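Local coordinates for histidine acid phosphatase (Hafnia alvei, PDB 4ARU), which belongs to branch 2 of the histidine phosphatase superfamily, a single-chain enzyme built around a mixed beta sheet packed with helices, at residues P40-K45 / L225-Q230; D92-K97 / A304-N309; W321-Q326 / V352-Q357. One frame throughout, in Å; residues are numbered along the deposited sequence. Where two conformers were deposited one is given.

Contact 1. Residues P40-K45 / L225-Q230; sequences PEWPVK and LLEHAQ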
loop_
_atom_site.group_PDB
_atom_site.type_symbol
_atom_site.label_atom_id
_atom_site.label_comp_id
_atom_site.label_asym_id
_atom_site.label_seq_id
_atom_site.Cartn_x
_atom_site.Cartn_y
_atom_site.Cartn_z
ATOM N N PRO A 40 -6.035 8.569 21.812
ATOM C CA PRO A 40 -7.377 8.000 22.006
ATOM C C PRO A 40 -7.337 6.461 21.945
ATOM O O PRO A 40 -6.520 5.878 21.220
ATOM C CB PRO A 40 -8.183 8.620 20.857
ATOM C CG PRO A 40 -7.189 9.018 19.851
ATOM C CD PRO A 40 -6.015 9.498 20.669
ATOM N N GLU A 41 -8.197 5.817 22.707
ATOM C CA GLU A 41 -8.276 4.353 22.682
ATOM C C GLU A 41 -9.044 3.888 21.459
ATOM O O GLU A 41 -10.133 4.403 21.154
ATOM C CB GLU A 41 -8.877 3.775 23.971
ATOM C CG GLU A 41 -7.849 3.546 25.099
ATOM C CD GLU A 41 -6.865 2.386 24.819
ATOM O OE1 GLU A 41 -5.809 2.595 24.145
ATOM O OE2 GLU A 41 -7.132 1.245 25.296
ATOM N N TRP A 42 -8.481 2.888 20.766
ATOM C CA TRP A 42 -9.144 2.248 19.624
ATOM C C TRP A 42 -10.036 1.100 20.101
ATOM O O TRP A 42 -9.858 0.569 21.206
ATOM C CB TRP A 42 -8.091 1.745 18.636
ATOM C CG TRP A 42 -7.554 2.866 17.840
ATOM C CD1 TRP A 42 -6.723 3.888 18.273
ATOM C CD2 TRP A 42 -7.810 3.129 16.474
ATOM N NE1 TRP A 42 -6.465 4.754 17.252
ATOM C CE2 TRP A 42 -7.126 4.318 16.134
ATOM C CE3 TRP A 42 -8.530 2.470 15.489
ATOM C CZ2 TRP A 42 -7.168 4.852 14.852
ATOM C CZ3 TRP A 42 -8.578 3.015 14.218
ATOM C CH2 TRP A 42 -7.925 4.190 13.918
ATOM N N PRO A 43 -11.022 0.710 19.282
ATOM C CA PRO A 43 -12.008 -0.271 19.732
ATOM C C PRO A 43 -11.613 -1.719 19.429
ATOM O O PRO A 43 -12.430 -2.620 19.625
ATOM C CB PRO A 43 -13.244 0.116 18.940
ATOM C CG PRO A 43 -12.674 0.582 17.665
ATOM C CD PRO A 43 -11.459 1.382 18.048
ATOM N N VAL A 44 -10.359 -1.925 19.024
ATOM C CA VAL A 44 -9.825 -3.240 18.755
ATOM C C VAL A 44 -8.376 -3.234 19.222
ATOM O O VAL A 44 -7.786 -2.196 19.474
ATOM C CB VAL A 44 -9.829 -3.569 17.241
ATOM C CG1 VAL A 44 -11.250 -3.625 16.693
ATOM C CG2 VAL A 44 -9.005 -2.590 16.435
ATOM N N LYS A 45 -7.842 -4.435 19.301
ATOM C CA LYS A 45 -6.445 -4.655 19.600
ATOM C C LYS A 45 -5.548 -3.894 18.656
ATOM O O LYS A 45 -5.839 -3.737 17.474
ATOM C CB LYS A 45 -6.192 -6.144 19.480
ATOM C CG LYS A 45 -4.800 -6.598 19.883
ATOM C CD LYS A 45 -4.691 -8.081 19.807
ATOM C CE LYS A 45 -3.256 -8.501 20.080
ATOM N NZ LYS A 45 -3.174 -9.957 19.997
ATOM N N LEU A 225 -4.350 10.143 10.170
ATOM C CA LEU A 225 -5.178 9.835 9.018
ATOM C C LEU A 225 -6.102 8.647 9.343
ATOM O O LEU A 225 -7.270 8.616 8.949
ATOM C CB LEU A 225 -4.286 9.489 7.840
ATOM C CG LEU A 225 -5.083 9.268 6.540
ATOM C CD1 LEU A 225 -4.439 10.051 5.438
ATOM C CD2 LEU A 225 -5.254 7.823 6.166
ATOM N N LEU A 226 -5.540 7.658 10.023
ATOM C CA LEU A 226 -6.333 6.497 10.439
ATOM C C LEU A 226 -7.451 6.880 11.396
ATOM O O LEU A 226 -8.566 6.412 11.257
ATOM C CB LEU A 226 -5.482 5.372 11.019
ATOM C CG LEU A 226 -4.522 4.685 10.053
ATOM C CD1 LEU A 226 -3.472 3.792 10.744
ATOM C CD2 LEU A 226 -5.310 3.850 9.075
ATOM N N GLU A 227 -7.167 7.772 12.341
ATOM C CA GLU A 227 -8.190 8.240 13.273
ATOM C C GLU A 227 -9.350 8.887 12.490
ATOM O O GLU A 227 -10.513 8.695 12.776
ATOM C CB GLU A 227 -7.634 9.294 14.214
ATOM C CG GLU A 227 -6.619 8.763 15.244
ATOM C CD GLU A 227 -5.971 9.865 16.052
ATOM O OE1 GLU A 227 -6.242 11.039 15.749
ATOM O OE2 GLU A 227 -5.210 9.562 17.008
ATOM N N HIS A 228 -8.970 9.682 11.502
ATOM C CA HIS A 228 -9.933 10.355 10.662
ATOM C C HIS A 228 -10.776 9.403 9.818
ATOM O O HIS A 228 -11.999 9.514 9.736
ATOM C CB HIS A 228 -9.210 11.378 9.795
ATOM C CG HIS A 228 -10.121 12.301 9.038
ATOM N ND1 HIS A 228 -10.698 13.419 9.604
ATOM C CD2 HIS A 228 -10.544 12.263 7.752
ATOM C CE1 HIS A 228 -11.408 14.053 8.674
ATOM N NE2 HIS A 228 -11.362 13.351 7.561
ATOM N N ALA A 229 -10.090 8.433 9.245
ATOM C CA ALA A 229 -10.759 7.413 8.446
ATOM C C ALA A 229 -11.669 6.503 9.273
ATOM O O ALA A 229 -12.667 5.999 8.758
ATOM C CB ALA A 229 -9.715 6.585 7.763
ATOM N N GLN A 230 -11.362 6.373 10.564
ATOM C CA GLN A 230 -12.117 5.608 11.541
ATOM C C GLN A 230 -13.313 6.407 12.071
ATOM O O GLN A 230 -14.183 5.884 12.802
ATOM C CB GLN A 230 -11.159 5.196 12.669
ATOM C CG GLN A 230 -11.804 4.473 13.839
ATOM C CD GLN A 230 -12.425 3.141 13.469
ATOM O OE1 GLN A 230 -12.146 2.595 12.425
ATOM N NE2 GLN A 230 -13.245 2.601 14.358
HETATM O O HOH W 1 -4.696 7.026 17.571
#
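Trp42 presents the edge of its six-membered ring to Leu226 and Glu227 near the end of helix 213-229, while Gln230 comes at it obliquely; this tight part of the contact packs the loop holding 40-45, between helices 29-33 and 51-70, on the helix. CH2 lies 3.5 Å from Leu226 O, a carbonyl that also accepts the helical bond from Gln230 N, so the ring edge meets peptide groups as well as side chains. CZ2 runs beside the backbone of Glu227, and CH2 rests 4.0 Å from Leu226 CB. In Gln230, CG stands anti to the backbone N (chi1 176°), and a bend at chi2 carries the chain past the ring, CG reaching 3.6 Å from Trp42 CZ3, with amide and indole planes 41° apart. Gln230 OE1 is held by Thr50, while Pro24 and Met232 also pack on Trp42.

The flanks touch through few atoms and cover less area. At one, Pro43 and Gln230 meet tip to tip, Pro43 CG 3.9 Å from Gln230 NE2, where the proline is exposed. At the other, Pro40 CG approaches Glu227 OE2 to 3.5 Å without a bond, and a water lies between Trp42 and Glu227: it accepts from Trp42 NE1 at 2.9 Å, in the indole plane, and donates to Glu227 OE2 at 2.6 Å.

No direct hydrogen bond joins the segments. Glu227 OE1 accepts from Ala236 N and OE2 from the water, which is consistent with an ionised carboxylate; between these two segments, packing of one indole carries most of the contact and one water relays the polar link.

Contact 2. Residues D92-K97 / A304-N309; sequences DQRTRK and AGHDTN. With TLA (L(+)-tartaric acid), chain B.
Asp92 and His306 meet in an unusual way: the carboxylate oxygen OD2 sits 3.2 Å from the ring carbon CE1 of His306, in the plane of the imidazole, with the two flat groups turned 80° apart and no hydrogen bond between them. The ring nitrogens look to other partners. NE2 is bonded to Asp90, and ND1 shares a nearly straight bond of 2.7 Å with O2 of the bound L(+)-tartaric acid. Over one face of the ring lies the methyl of Thr95, its CG2 4.2 Å from the ring centroid in a CH-pi contact.

Direct polar bonds across the segments are absent, and the ligand supplies the bridge. Arg94 extends from CG to NE and donates from NE to tartaric acid O2 at 2.8 Å, and from NH2 to O1, at the guanidinium edge, also at 2.8 Å. The ligand's two carboxylates are thus held from the two segments, since Asp307 N donates to O41 at 2.9 Å, while Asp307 OD1 accepts from the hydroxyl O3 at 2.6 Å. Arg18, His19 and Arg22, from the RHGxRxP motif of the family, bind it too, alongside His306 and Asp307 of the family's HD motif.

The pocket lies where strand 300-305, hydrogen-bonded between strands 9-18 and 85-89, gives way to helix 307-317, with the first turn of helix 93-106 packed against that strand end through Thr95 and Ala304.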
loop_
_atom_site.group_PDB
_atom_site.type_symbol
_atom_site.label_atom_id
_atom_site.label_comp_id
_atom_site.label_asym_id
_atom_site.label_seq_id
_atom_site.Cartn_x
_atom_site.Cartn_y
_atom_site.Cartn_z
ATOM N N ASP A 92 -1.738 -11.709 8.688
ATOM C CA ASP A 92 -2.241 -10.903 9.788
ATOM C C ASP A 92 -3.770 -10.854 9.815
ATOM O O ASP A 92 -4.446 -11.010 8.811
ATOM C CB ASP A 92 -1.686 -9.479 9.677
ATOM C CG ASP A 92 -0.197 -9.447 9.684
ATOM O OD1 ASP A 92 0.382 -10.009 10.653
ATOM O OD2 ASP A 92 0.369 -8.956 8.688
ATOM N N GLN A 93 -4.313 -10.627 10.989
ATOM C CA GLN A 93 -5.730 -10.417 11.123
ATOM C C GLN A 93 -6.192 -9.334 10.144
ATOM O O GLN A 93 -7.226 -9.454 9.455
ATOM C CB GLN A 93 -6.075 -10.061 12.586
ATOM C CG GLN A 93 -7.559 -9.868 12.882
ATOM C CD GLN A 93 -8.077 -8.465 12.718
ATOM O OE1 GLN A 93 -7.420 -7.598 12.222
ATOM N NE2 GLN A 93 -9.325 -8.275 13.139
ATOM N N ARG A 94 -5.450 -8.235 10.068
ATOM C CA ARG A 94 -5.914 -7.070 9.305
ATOM C C ARG A 94 -6.026 -7.415 7.820
ATOM O O ARG A 94 -6.933 -6.910 7.145
ATOM C CB ARG A 94 -5.037 -5.854 9.565
ATOM C CG ARG A 94 -3.561 -6.016 9.259
ATOM C CD ARG A 94 -2.803 -4.729 9.673
ATOM N NE ARG A 94 -1.362 -4.919 9.598
ATOM C CZ ARG A 94 -0.607 -5.345 10.591
ATOM N NH1 ARG A 94 -1.158 -5.652 11.755
ATOM N NH2 ARG A 94 0.696 -5.505 10.428
ATOM N N THR A 95 -5.113 -8.226 7.311
ATOM C CA THR A 95 -5.110 -8.587 5.897
ATOM C C THR A 95 -6.128 -9.728 5.615
ATOM O O THR A 95 -6.848 -9.655 4.625
ATOM C CB THR A 95 -3.690 -9.003 5.425
ATOM O OG1 THR A 95 -3.065 -9.837 6.396
ATOM C CG2 THR A 95 -2.816 -7.809 5.248
ATOM N N ARG A 96 -6.209 -10.734 6.481
ATOM C CA ARG A 96 -7.210 -11.762 6.297
ATOM C C ARG A 96 -8.600 -11.150 6.312
ATOM O O ARG A 96 -9.451 -11.477 5.462
ATOM C CB ARG A 96 -7.084 -12.865 7.354
ATOM C CG ARG A 96 -5.847 -13.702 7.172
ATOM C CD ARG A 96 -5.684 -14.865 8.117
ATOM N NE ARG A 96 -5.325 -14.417 9.468
ATOM C CZ ARG A 96 -6.161 -14.316 10.490
ATOM N NH1 ARG A 96 -7.449 -14.590 10.367
ATOM N NH2 ARG A 96 -5.683 -13.897 11.647
ATOM N N LYS A 97 -8.896 -10.267 7.273
ATOM C CA LYS A 97 -10.216 -9.711 7.351
ATOM C C LYS A 97 -10.484 -8.743 6.194
ATOM O O LYS A 97 -11.636 -8.565 5.764
ATOM C CB LYS A 97 -10.419 -9.021 8.686
ATOM C CG LYS A 97 -10.363 -9.980 9.846
ATOM C CD LYS A 97 -11.533 -10.887 9.894
ATOM C CE LYS A 97 -11.569 -11.591 11.259
ATOM N NZ LYS A 97 -12.980 -11.977 11.588
ATOM N N ALA A 304 -4.200 -9.241 -0.548
ATOM C CA ALA A 304 -4.398 -8.342 0.592
ATOM C C ALA A 304 -3.095 -8.249 1.372
ATOM O O ALA A 304 -2.714 -9.151 2.096
ATOM C CB ALA A 304 -5.530 -8.848 1.508
ATOM N N GLY A 305 -2.453 -7.090 1.205
ATOM C CA GLY A 305 -1.159 -6.816 1.801
ATOM C C GLY A 305 -1.085 -5.476 2.537
ATOM O O GLY A 305 -2.045 -5.048 3.209
ATOM N N HIS A 306 0.053 -4.802 2.362
ATOM C CA HIS A 306 0.492 -3.705 3.215
ATOM C C HIS A 306 0.931 -2.538 2.351
ATOM O O HIS A 306 1.206 -2.691 1.134
ATOM C CB HIS A 306 1.645 -4.132 4.070
ATOM C CG HIS A 306 1.384 -5.401 4.829
ATOM N ND1 HIS A 306 0.863 -5.421 6.109
ATOM C CD2 HIS A 306 1.505 -6.695 4.452
ATOM C CE1 HIS A 306 0.726 -6.666 6.500
ATOM N NE2 HIS A 306 1.127 -7.463 5.528
ATOM N N ASP A 307 0.914 -1.352 2.967
ATOM C CA ASP A 307 1.428 -0.178 2.258
ATOM C C ASP A 307 2.829 -0.378 1.716
ATOM O O ASP A 307 3.120 0.031 0.573
ATOM C CB ASP A 307 1.321 1.119 3.102
ATOM C CG ASP A 307 1.814 1.007 4.536
ATOM O OD1 ASP A 307 2.669 0.162 4.874
ATOM O OD2 ASP A 307 1.393 1.905 5.352
ATOM N N THR A 308 3.693 -1.022 2.475
ATOM C CA THR A 308 5.042 -1.255 2.003
ATOM C C THR A 308 5.125 -2.085 0.727
ATOM O O THR A 308 5.982 -1.862 -0.104
ATOM C CB THR A 308 5.911 -1.884 3.089
ATOM O OG1 THR A 308 5.350 -3.136 3.464
ATOM C CG2 THR A 308 5.996 -1.012 4.337
ATOM N N ASN A 309 4.177 -3.004 0.543
ATOM C CA ASN A 309 4.143 -3.858 -0.636
ATOM C C ASN A 309 3.814 -3.008 -1.879
ATOM O O ASN A 309 4.451 -3.125 -2.957
ATOM C CB ASN A 309 3.104 -4.976 -0.521
ATOM C CG ASN A 309 3.310 -5.903 0.643
ATOM O OD1 ASN A 309 2.418 -6.143 1.446
ATOM N ND2 ASN A 309 4.501 -6.483 0.727
HETATM O O1 TLA B . 2.520 -4.464 8.616
HETATM O O11 TLA B . 3.241 -2.527 9.529
HETATM C C1 TLA B . 2.401 -3.229 8.891
HETATM C C2 TLA B . 1.139 -2.545 8.473
HETATM O O2 TLA B . 0.262 -3.474 7.852
HETATM C C3 TLA B . 1.497 -1.442 7.465
HETATM O O3 TLA B . 2.342 -1.908 6.426
HETATM C C4 TLA B . 0.239 -0.834 6.900
HETATM O O4 TLA B . -0.491 -0.177 7.697
HETATM O O41 TLA B . -0.060 -0.954 5.676
#

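Contact 3. Residues W321-Q326 / V352-Q357; sequences WTLPGQ and VNMVYQ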
loop_
_atom_site.group_PDB
_atom_site.type_symbol
_atom_site.label_atom_id
_atom_site.label_comp_id
_atom_site.label_asym_id
_atom_site.label_seq_id
_atom_site.Cartn_x
_atom_site.Cartn_y
_atom_site.Cartn_z
ATOM N N TRP A 321 2.932 8.637 -8.141
ATOM C CA TRP A 321 1.604 9.210 -8.210
ATOM C C TRP A 321 1.337 10.132 -7.062
ATOM O O TRP A 321 2.028 10.111 -6.014
ATOM C CB TRP A 321 0.532 8.137 -8.288
ATOM C CG TRP A 321 0.479 7.254 -7.095
ATOM C CD1 TRP A 321 -0.132 7.514 -5.898
ATOM C CD2 TRP A 321 1.018 5.911 -6.982
ATOM N NE1 TRP A 321 0.010 6.430 -5.047
ATOM C CE2 TRP A 321 0.702 5.436 -5.677
ATOM C CE3 TRP A 321 1.773 5.090 -7.834
ATOM C CZ2 TRP A 321 1.102 4.175 -5.244
ATOM C CZ3 TRP A 321 2.127 3.817 -7.398
ATOM C CH2 TRP A 321 1.808 3.377 -6.111
ATOM N N THR A 322 0.326 10.983 -7.275
ATOM C CA THR A 322 -0.343 11.700 -6.180
ATOM C C THR A 322 -1.828 11.475 -6.366
ATOM O O THR A 322 -2.352 11.429 -7.485
ATOM C CB THR A 322 -0.023 13.219 -6.100
ATOM O OG1 THR A 322 -0.494 13.767 -4.858
ATOM C CG2 THR A 322 -0.683 14.008 -7.184
ATOM N N LEU A 323 -2.514 11.250 -5.258
ATOM C CA LEU A 323 -3.934 10.910 -5.319
ATOM C C LEU A 323 -4.822 12.103 -4.974
ATOM O O LEU A 323 -4.831 12.572 -3.830
ATOM C CB LEU A 323 -4.193 9.781 -4.326
ATOM C CG LEU A 323 -3.328 8.546 -4.522
ATOM C CD1 LEU A 323 -3.709 7.490 -3.468
ATOM C CD2 LEU A 323 -3.464 7.943 -5.922
ATOM N N PRO A 324 -5.598 12.591 -5.966
ATOM C CA PRO A 324 -6.522 13.685 -5.644
ATOM C C PRO A 324 -7.437 13.328 -4.469
ATOM O O PRO A 324 -8.001 12.248 -4.427
ATOM C CB PRO A 324 -7.343 13.856 -6.935
ATOM C CG PRO A 324 -6.379 13.434 -7.971
ATOM C CD PRO A 324 -5.613 12.265 -7.406
ATOM N N GLY A 325 -7.514 14.225 -3.506
ATOM C CA GLY A 325 -8.364 14.031 -2.343
ATOM C C GLY A 325 -7.873 13.089 -1.281
ATOM O O GLY A 325 -8.544 12.846 -0.298
ATOM N N GLN A 326 -6.648 12.615 -1.437
ATOM C CA GLN A 326 -6.102 11.596 -0.513
ATOM C C GLN A 326 -4.616 11.876 -0.274
ATOM O O GLN A 326 -3.771 11.518 -1.120
ATOM C CB GLN A 326 -6.353 10.217 -1.107
ATOM C CG GLN A 326 -5.755 9.059 -0.324
ATOM C CD GLN A 326 -6.120 9.116 1.144
ATOM O OE1 GLN A 326 -5.339 9.573 1.983
ATOM N NE2 GLN A 326 -7.304 8.624 1.480
ATOM N N VAL A 352 -2.345 -0.032 -15.503
ATOM C CA VAL A 352 -2.240 0.005 -14.034
ATOM C C VAL A 352 -2.891 1.263 -13.507
ATOM O O VAL A 352 -2.612 2.351 -13.968
ATOM C CB VAL A 352 -0.784 -0.094 -13.521
ATOM C CG1 VAL A 352 -0.753 -0.469 -12.062
ATOM C CG2 VAL A 352 0.042 -1.043 -14.303
ATOM N N ASN A 353 -3.780 1.095 -12.538
ATOM C CA ASN A 353 -4.398 2.226 -11.848
ATOM C C ASN A 353 -4.224 2.103 -10.353
ATOM O O ASN A 353 -4.222 1.001 -9.824
ATOM C CB ASN A 353 -5.903 2.309 -12.119
ATOM C CG ASN A 353 -6.222 2.805 -13.532
ATOM O OD1 ASN A 353 -6.002 2.082 -14.483
ATOM N ND2 ASN A 353 -6.744 4.020 -13.649
ATOM N N MET A 354 -4.108 3.231 -9.685
ATOM C CA MET A 354 -4.230 3.279 -8.232
ATOM C C MET A 354 -5.662 3.622 -7.926
ATOM O O MET A 354 -6.091 4.706 -8.266
ATOM C CB MET A 354 -3.288 4.310 -7.606
ATOM C CG MET A 354 -3.149 4.205 -6.110
ATOM S SD MET A 354 -2.335 2.632 -5.582
ATOM C CE MET A 354 -2.693 3.015 -3.865
ATOM N N VAL A 355 -6.367 2.717 -7.249
ATOM C CA VAL A 355 -7.804 2.912 -6.963
ATOM C C VAL A 355 -7.969 3.014 -5.453
ATOM O O VAL A 355 -7.339 2.255 -4.709
ATOM C CB VAL A 355 -8.619 1.734 -7.526
ATOM C CG1 VAL A 355 -10.116 1.878 -7.233
ATOM C CG2 VAL A 355 -8.413 1.637 -9.033
ATOM N N TYR A 356 -8.725 3.995 -5.011
ATOM C CA TYR A 356 -8.730 4.396 -3.594
ATOM C C TYR A 356 -9.923 5.210 -3.203
ATOM O O TYR A 356 -10.583 5.798 -4.044
ATOM C CB TYR A 356 -7.457 5.203 -3.313
ATOM C CG TYR A 356 -7.487 6.524 -4.044
ATOM C CD1 TYR A 356 -7.178 6.616 -5.395
ATOM C CD2 TYR A 356 -7.896 7.717 -3.398
ATOM C CE1 TYR A 356 -7.194 7.817 -6.052
ATOM C CE2 TYR A 356 -7.970 8.905 -4.065
ATOM C CZ TYR A 356 -7.646 8.942 -5.423
ATOM O OH TYR A 356 -7.730 10.125 -6.093
ATOM N N GLN A 357 -10.191 5.209 -1.900
ATOM C CA GLN A 357 -11.098 6.139 -1.306
ATOM C C GLN A 357 -10.368 7.429 -0.937
ATOM O O GLN A 357 -9.291 7.396 -0.326
ATOM C CB GLN A 357 -11.729 5.530 -0.071
ATOM C CG GLN A 357 -12.789 4.489 -0.414
ATOM C CD GLN A 357 -12.821 3.316 0.543
ATOM O OE1 GLN A 357 -11.797 2.637 0.748
ATOM N NE2 GLN A 357 -14.010 2.970 0.990
#
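Tyr356 and Leu323 carry the apolar half of this contact, their side chains sliding past each other in opposite directions. Leu323 CB sits over one face of the phenol ring, 4.0 Å from the ring centroid and offset toward the rim, a CH-pi contact to which CD1 and CD2 add further touches. In one of the two Met354 conformers, Leu323 CD2 also meets Met354 CG at 3.8 Å, the two chains crossing at about a right angle. Gln326 CB closes on Tyr356 CE2 at 3.6 Å.

Sulfur enters through the same conformer of Met354. CG, anti to the backbone N (chi1 -168°), lies over one face of the Trp321 indole, and the bend at chi2 turns SD obliquely toward the six-membered ring, 3.8 Å from CZ2, a tentative Met-aromatic contact. Trp321 NE1 is hydrogen-bonded to Asn329 O.

Two hydrogen bonds supply the polar part. Tyr356 OH donates to Pro324 O at 2.7 Å, reaching a lone pair in the carbonyl plane, the acceptor lying at the phenol edge. Gln326 NE2 donates to Gln357 O at 3.0 Å along a nearly straight path (169°), with the acceptor in the plane of the amide. Gln326 OE1 is taken by Asp328 N, so both ends of this amide are used and its rotation is fixed.

Both bonds grip a type II beta turn, Leu323 to Gln326, with Gly325 at its positive-phi position. The whole is a loop packed over one face of strand 348-356, within the mixed sheet at the centre of this histidine phosphatase fold.

Contact 1 lies nearest the surface; contacts 2 and 3 are buried, contact 2 closer to the centre of the chain. Contact 1 joins a loop to helix 213-229, relying on an indole edge and a water. Contacts 2 and 3 reach the same mixed sheet, through strand 300-305 in one and strand 348-356 in the other. Their chemistry still differs: the pocket of contact 2 is polar, its segments bridged by a ligand, whereas contact 3 is mainly apolar and closed by two direct hydrogen bonds. Contacts 1 and 3 touch where Leu225 packs on Gln326, although their centres are about 22 Å apart; contact 2 touches neither, its nearest atoms lying about 6 and 7 Å from them.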